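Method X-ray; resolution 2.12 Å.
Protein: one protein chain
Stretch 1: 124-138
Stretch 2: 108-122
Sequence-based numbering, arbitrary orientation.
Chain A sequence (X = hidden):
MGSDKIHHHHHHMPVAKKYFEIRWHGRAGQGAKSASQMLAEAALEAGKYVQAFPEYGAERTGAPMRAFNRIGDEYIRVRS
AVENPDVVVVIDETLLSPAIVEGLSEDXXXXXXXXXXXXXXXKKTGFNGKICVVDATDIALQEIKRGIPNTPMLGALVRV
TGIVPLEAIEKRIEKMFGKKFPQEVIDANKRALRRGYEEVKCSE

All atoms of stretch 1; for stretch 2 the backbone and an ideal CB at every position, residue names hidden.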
# COMPACT_ATOMS: atom_id res chain seq x y z
N LYS A 124 18.31 -5.33 3.25
CA LYS A 124 17.37 -6.21 3.95
C LYS A 124 16.66 -7.22 3.04
O LYS A 124 16.35 -8.33 3.47
CB LYS A 124 16.34 -5.37 4.72
CG LYS A 124 16.79 -4.96 6.12
CD LYS A 124 16.49 -6.09 7.11
CE LYS A 124 17.10 -5.85 8.49
NZ LYS A 124 18.58 -6.09 8.53
N THR A 125 16.42 -6.84 1.79
CA THR A 125 15.64 -7.66 0.86
C THR A 125 16.45 -8.33 -0.25
O THR A 125 16.17 -9.47 -0.64
CB THR A 125 14.56 -6.82 0.16
OG1 THR A 125 15.19 -5.77 -0.59
CG2 THR A 125 13.56 -6.24 1.18
N GLY A 126 17.44 -7.61 -0.76
CA GLY A 126 18.22 -8.07 -1.91
C GLY A 126 17.50 -7.75 -3.22
O GLY A 126 17.75 -8.36 -4.27
N PHE A 127 16.60 -6.77 -3.15
CA PHE A 127 15.87 -6.35 -4.31
C PHE A 127 16.58 -5.23 -5.09
O PHE A 127 16.74 -4.09 -4.61
CB PHE A 127 14.46 -5.88 -3.91
CG PHE A 127 13.59 -5.59 -5.09
CD1 PHE A 127 13.19 -6.61 -5.94
CD2 PHE A 127 13.19 -4.29 -5.38
CE1 PHE A 127 12.42 -6.35 -7.05
CE2 PHE A 127 12.41 -4.01 -6.49
CZ PHE A 127 12.02 -5.04 -7.33
N ASN A 128 17.05 -5.58 -6.28
CA ASN A 128 17.51 -4.60 -7.25
C ASN A 128 16.22 -4.39 -8.01
O ASN A 128 15.48 -5.34 -8.23
CB ASN A 128 18.59 -5.20 -8.13
CG ASN A 128 19.70 -5.82 -7.31
OD1 ASN A 128 19.83 -7.04 -7.26
ND2 ASN A 128 20.48 -4.98 -6.62
N GLY A 129 15.91 -3.15 -8.39
CA GLY A 129 14.58 -2.83 -8.94
C GLY A 129 14.10 -1.58 -8.25
O GLY A 129 14.67 -1.20 -7.24
N LYS A 130 13.06 -0.94 -8.77
CA LYS A 130 12.62 0.32 -8.18
C LYS A 130 12.16 0.07 -6.75
O LYS A 130 11.36 -0.81 -6.49
CB LYS A 130 11.51 0.98 -9.02
CG LYS A 130 11.27 2.44 -8.63
CD LYS A 130 9.95 3.00 -9.17
CE LYS A 130 10.04 3.39 -10.63
NZ LYS A 130 8.71 3.89 -11.11
N ILE A 131 12.71 0.85 -5.82
CA ILE A 131 12.31 0.83 -4.42
C ILE A 131 11.78 2.21 -4.09
O ILE A 131 12.48 3.19 -4.29
CB ILE A 131 13.49 0.53 -3.47
CG1 ILE A 131 13.98 -0.92 -3.67
CG2 ILE A 131 13.09 0.82 -2.02
CD1 ILE A 131 15.31 -1.27 -2.99
N CYS A 132 10.55 2.29 -3.61
CA CYS A 132 9.94 3.56 -3.23
C CYS A 132 9.72 3.53 -1.71
O CYS A 132 9.36 2.49 -1.16
CB CYS A 132 8.62 3.73 -3.98
SG CYS A 132 8.71 3.39 -5.76
N VAL A 133 9.95 4.65 -1.03
CA VAL A 133 9.82 4.71 0.43
C VAL A 133 9.09 5.99 0.82
O VAL A 133 9.15 7.01 0.12
CB VAL A 133 11.21 4.71 1.16
CG1 VAL A 133 12.03 3.48 0.80
CG2 VAL A 133 12.00 5.99 0.87
N VAL A 134 8.37 5.94 1.94
CA VAL A 134 7.65 7.13 2.42
C VAL A 134 7.40 6.93 3.90
O VAL A 134 7.15 5.82 4.33
CB VAL A 134 6.32 7.35 1.70
CG1 VAL A 134 5.41 6.11 1.85
CG2 VAL A 134 5.61 8.67 2.15
N ASP A 135 7.46 7.99 4.67
CA ASP A 135 7.25 7.86 6.15
C ASP A 135 5.76 8.00 6.43
O ASP A 135 5.26 9.08 6.80
CB ASP A 135 8.05 8.95 6.86
CG ASP A 135 7.91 8.91 8.35
OD1 ASP A 135 7.28 7.94 8.86
OD2 ASP A 135 8.40 9.87 8.97
N ALA A 136 5.03 6.90 6.19
CA ALA A 136 3.56 6.96 6.22
C ALA A 136 3.10 7.07 7.65
O ALA A 136 2.15 7.78 7.93
CB ALA A 136 2.95 5.76 5.57
N THR A 137 3.80 6.40 8.55
CA THR A 137 3.40 6.49 9.99
C THR A 137 3.29 7.92 10.47
O THR A 137 2.28 8.31 11.05
CB THR A 137 4.37 5.72 10.86
OG1 THR A 137 4.39 4.37 10.38
CG2 THR A 137 3.95 5.75 12.39
N ASP A 138 4.33 8.69 10.20
CA ASP A 138 4.38 10.09 10.59
C ASP A 138 3.41 10.97 9.85
O ASP A 138 2.83 11.88 10.45
CB ASP A 138 5.79 10.66 10.49
CG ASP A 138 6.70 10.21 11.68
OD1 ASP A 138 6.25 10.18 12.85
OD2 ASP A 138 7.88 9.87 11.42
N UNK A 108 9.38 -4.51 -11.45
CA UNK A 108 8.34 -4.28 -10.45
C UNK A 108 8.77 -3.29 -9.38
O UNK A 108 9.91 -2.81 -9.42
CB UNK A 108 7.94 -5.60 -9.79
N UNK A 109 7.89 -3.00 -8.40
CA UNK A 109 8.14 -1.99 -7.37
C UNK A 109 8.06 -2.55 -5.99
O UNK A 109 7.17 -3.31 -5.67
CB UNK A 109 7.15 -0.83 -7.50
N UNK A 110 8.99 -2.14 -5.15
CA UNK A 110 8.93 -2.45 -3.74
C UNK A 110 8.65 -1.11 -3.06
O UNK A 110 9.44 -0.18 -3.16
CB UNK A 110 10.21 -3.11 -3.23
N UNK A 111 7.48 -1.02 -2.43
CA UNK A 111 7.04 0.20 -1.76
C UNK A 111 7.06 -0.09 -0.26
O UNK A 111 6.54 -1.13 0.18
CB UNK A 111 5.65 0.64 -2.23
N UNK A 112 7.68 0.81 0.52
CA UNK A 112 7.90 0.59 1.96
C UNK A 112 7.63 1.83 2.81
O UNK A 112 7.91 2.95 2.42
CB UNK A 112 9.34 0.12 2.20
N UNK A 113 7.05 1.58 3.99
CA UNK A 113 6.76 2.59 5.00
C UNK A 113 8.00 2.58 5.85
O UNK A 113 8.20 1.67 6.65
CB UNK A 113 5.49 2.31 5.80
N UNK A 114 8.85 3.56 5.64
CA UNK A 114 10.10 3.57 6.36
C UNK A 114 10.68 4.92 6.34
O UNK A 114 10.50 5.67 5.39
CB UNK A 114 11.09 2.56 5.78
N UNK A 115 11.41 5.23 7.41
CA UNK A 115 12.18 6.48 7.46
C UNK A 115 13.62 6.27 6.95
O UNK A 115 14.36 7.21 6.84
CB UNK A 115 12.20 7.03 8.89
N UNK A 116 13.98 5.03 6.63
CA UNK A 116 15.30 4.71 6.12
C UNK A 116 15.37 4.88 4.60
O UNK A 116 14.41 5.33 3.98
CB UNK A 116 15.68 3.28 6.51
N UNK A 117 16.53 4.56 4.01
CA UNK A 117 16.83 4.84 2.59
C UNK A 117 16.84 3.60 1.72
O UNK A 117 16.77 2.47 2.23
CB UNK A 117 18.19 5.54 2.47
N UNK A 118 16.96 3.83 0.42
CA UNK A 118 16.90 2.74 -0.55
C UNK A 118 17.94 1.67 -0.27
O UNK A 118 17.65 0.48 -0.35
CB UNK A 118 17.09 3.28 -1.97
N UNK A 119 19.15 2.11 0.08
CA UNK A 119 20.26 1.21 0.37
C UNK A 119 19.94 0.26 1.53
O UNK A 119 20.27 -0.92 1.46
CB UNK A 119 21.52 2.02 0.69
N UNK A 120 19.31 0.77 2.58
CA UNK A 120 18.91 -0.07 3.71
C UNK A 120 17.92 -1.15 3.28
O UNK A 120 18.04 -2.32 3.65
CB UNK A 120 18.30 0.79 4.82
N UNK A 121 16.93 -0.72 2.50
CA UNK A 121 15.89 -1.62 2.01
C UNK A 121 16.49 -2.69 1.09
O UNK A 121 16.10 -3.86 1.14
CB UNK A 121 14.81 -0.83 1.27
N UNK A 122 17.43 -2.27 0.27
CA UNK A 122 18.14 -3.15 -0.65
C UNK A 122 18.92 -4.22 0.11
O UNK A 122 18.96 -5.37 -0.32
CB UNK A 122 19.08 -2.34 -1.54

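Position 108 has extended backbone angles (-94/-180), and its ideal CB would lie 4.8 Å from Phe127 CZ, so small residues or modest side chains fit; it is Gly108, whose O meets the edge of the Phe127 ring, 3.7 Å from CZ.

Positions 109-113 are extended and run parallel to 130-134 (18° between their directions); in such a strand successive side chains alternate between two faces. At 109 the ideal CB is 4.8 Å from Cys132 SG, which suits a branched aliphatic; Ile109 places CG2 3.6 Å from Cys132 SG.

At 110 the ideal CB turns to the other face, 3.9 Å from Phe127 CD2 and 4.4 Å from Ile131 CG1. That apolar setting suits Leu, Ile, Val or Met. The residue is Leu110, with CD2 4.3 Å from Ile131 CG1; its backbone N donates to Lys130 O (3.0 Å) and its O accepts from Cys132 N (2.7 Å).

At 111 the ideal CB is 4.3 Å from Cys132 O, on the face of Cys132 and Val134, so several apolar residues would do; Leu111 brings CD1 3.9 Å from Cys132 CB. At 112 the ideal CB lies 4.5 Å from Val133 CG1, and the extended backbone (-138/142) suits a beta-branched residue; Val112 is found, its N donating to Cys132 O (2.9 Å).

Position 113 is more telling. Its ideal CB lies 5.1 Å from Thr137 OG1, near the first N-H groups of the helix that starts at Ala136, so an acceptor two bonds beyond CB fits, as in Asn or Asp. Asn113 uses both ends of its amide: OD1 accepts from Ala136 N (2.9 Å) and Thr137 N (3.2 Å), while ND2 donates to Thr137 OG1 (2.9 Å).

The CB of 114 points away, leaving the choice wide; Thr114 still sets CG2 3.5 Å from Val133 CB. The ideal CB of 115 is 4.7 Å from Asp135 CG, so polar or apolar could serve; it is Val115. Positions 116, 117 and 119 find nothing of stretch 1 within 5.5 Å of CB. Most residues, especially polar ones, suit 116 and 119, while 117, just before helix 118-122, suits a capping Asp, Ser, Thr or Asn. They are Lys116, Glu119 and Asp117, whose OD1 accepts from the backbone N of 120 (3.1 Å), a capping bond.

At 118, the ideal CB is 4.7 Å from Ile131 CG2, so a large apolar group could reach across; Phe118 puts CD1 3.9 Å from Ile131 CG2. Position 120 needs length to reach Lys124; in Phe120 the ring takes Lys124 CG over its face, 3.8 Å from CZ. At 121 the ideal CB is 4.1 Å from Ile131 CG2 and 5.1 Å from Val133 CG1, so a compact aliphatic suits: Val121 has CG1 3.8 Å from Ile131 CG2.

The CB of 122 points away, yet the ideal CB is 4.2 Å from Phe127 O, with the carbonyl of Gly129 farther along, so a long donor such as Arg or Lys could suit. Arg122 NE donates to Phe127 O (3.2 Å), with Ile131 CD1 over its guanidinium face.

Stretch 2, residues 108-122: GILLVNTVKDFEFVR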
# COMPACT_ATOMS: atom_id res chain seq x y z
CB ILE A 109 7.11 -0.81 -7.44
CG1 ILE A 109 7.24 -0.08 -8.78
CG2 ILE A 109 7.28 0.16 -6.27
CD1 ILE A 109 6.31 1.11 -8.96
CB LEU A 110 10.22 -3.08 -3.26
CG LEU A 110 10.43 -3.34 -1.79
CD1 LEU A 110 9.28 -4.14 -1.17
CD2 LEU A 110 11.77 -4.05 -1.64
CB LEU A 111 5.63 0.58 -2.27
CG LEU A 111 4.89 1.70 -1.51
CD1 LEU A 111 5.64 3.03 -1.58
CD2 LEU A 111 3.44 1.80 -1.97
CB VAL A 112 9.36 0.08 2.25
CG1 VAL A 112 9.51 -0.45 3.68
CG2 VAL A 112 9.76 -1.04 1.28
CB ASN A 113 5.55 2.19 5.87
CG ASN A 113 5.39 3.06 7.11
OD1 ASN A 113 5.72 4.24 7.10
ND2 ASN A 113 4.82 2.49 8.18
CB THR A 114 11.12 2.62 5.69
OG1 THR A 114 12.26 2.49 6.55
CG2 THR A 114 11.53 3.12 4.28
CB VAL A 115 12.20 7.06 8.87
CG1 VAL A 115 13.16 6.25 9.77
CG2 VAL A 115 12.56 8.52 8.81
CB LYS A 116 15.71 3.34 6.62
CG LYS A 116 15.78 3.38 8.15
CD LYS A 116 16.06 2.05 8.80
CE LYS A 116 16.01 2.16 10.32
NZ LYS A 116 15.79 0.82 10.96
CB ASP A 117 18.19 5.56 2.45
CG ASP A 117 19.37 4.69 2.90
OD1 ASP A 117 19.18 3.70 3.64
OD2 ASP A 117 20.51 5.00 2.52
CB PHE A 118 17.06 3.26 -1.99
CG PHE A 118 16.17 4.43 -2.32
CD1 PHE A 118 14.79 4.29 -2.31
CD2 PHE A 118 16.71 5.67 -2.64
CE1 PHE A 118 13.97 5.37 -2.61
CE2 PHE A 118 15.90 6.74 -2.94
CZ PHE A 118 14.53 6.60 -2.92
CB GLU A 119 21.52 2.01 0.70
CG GLU A 119 22.80 1.20 0.72
CD GLU A 119 24.04 2.08 0.93
OE1 GLU A 119 23.97 3.05 1.73
OE2 GLU A 119 25.09 1.78 0.30
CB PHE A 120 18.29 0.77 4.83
CG PHE A 120 17.65 -0.05 5.91
CD1 PHE A 120 18.44 -0.79 6.78
CD2 PHE A 120 16.27 -0.13 6.02
CE1 PHE A 120 17.85 -1.57 7.77
CE2 PHE A 120 15.68 -0.90 7.01
CZ PHE A 120 16.46 -1.62 7.89
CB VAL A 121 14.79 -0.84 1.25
CG1 VAL A 121 13.73 -1.80 0.70
CG2 VAL A 121 14.16 0.23 2.16
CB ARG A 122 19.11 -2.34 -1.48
CG ARG A 122 19.07 -2.65 -2.95
CD ARG A 122 19.27 -1.37 -3.76
NE ARG A 122 18.41 -1.35 -4.95
CZ ARG A 122 18.10 -0.25 -5.62
NH1 ARG A 122 18.56 0.95 -5.23
NH2 ARG A 122 17.31 -0.34 -6.68
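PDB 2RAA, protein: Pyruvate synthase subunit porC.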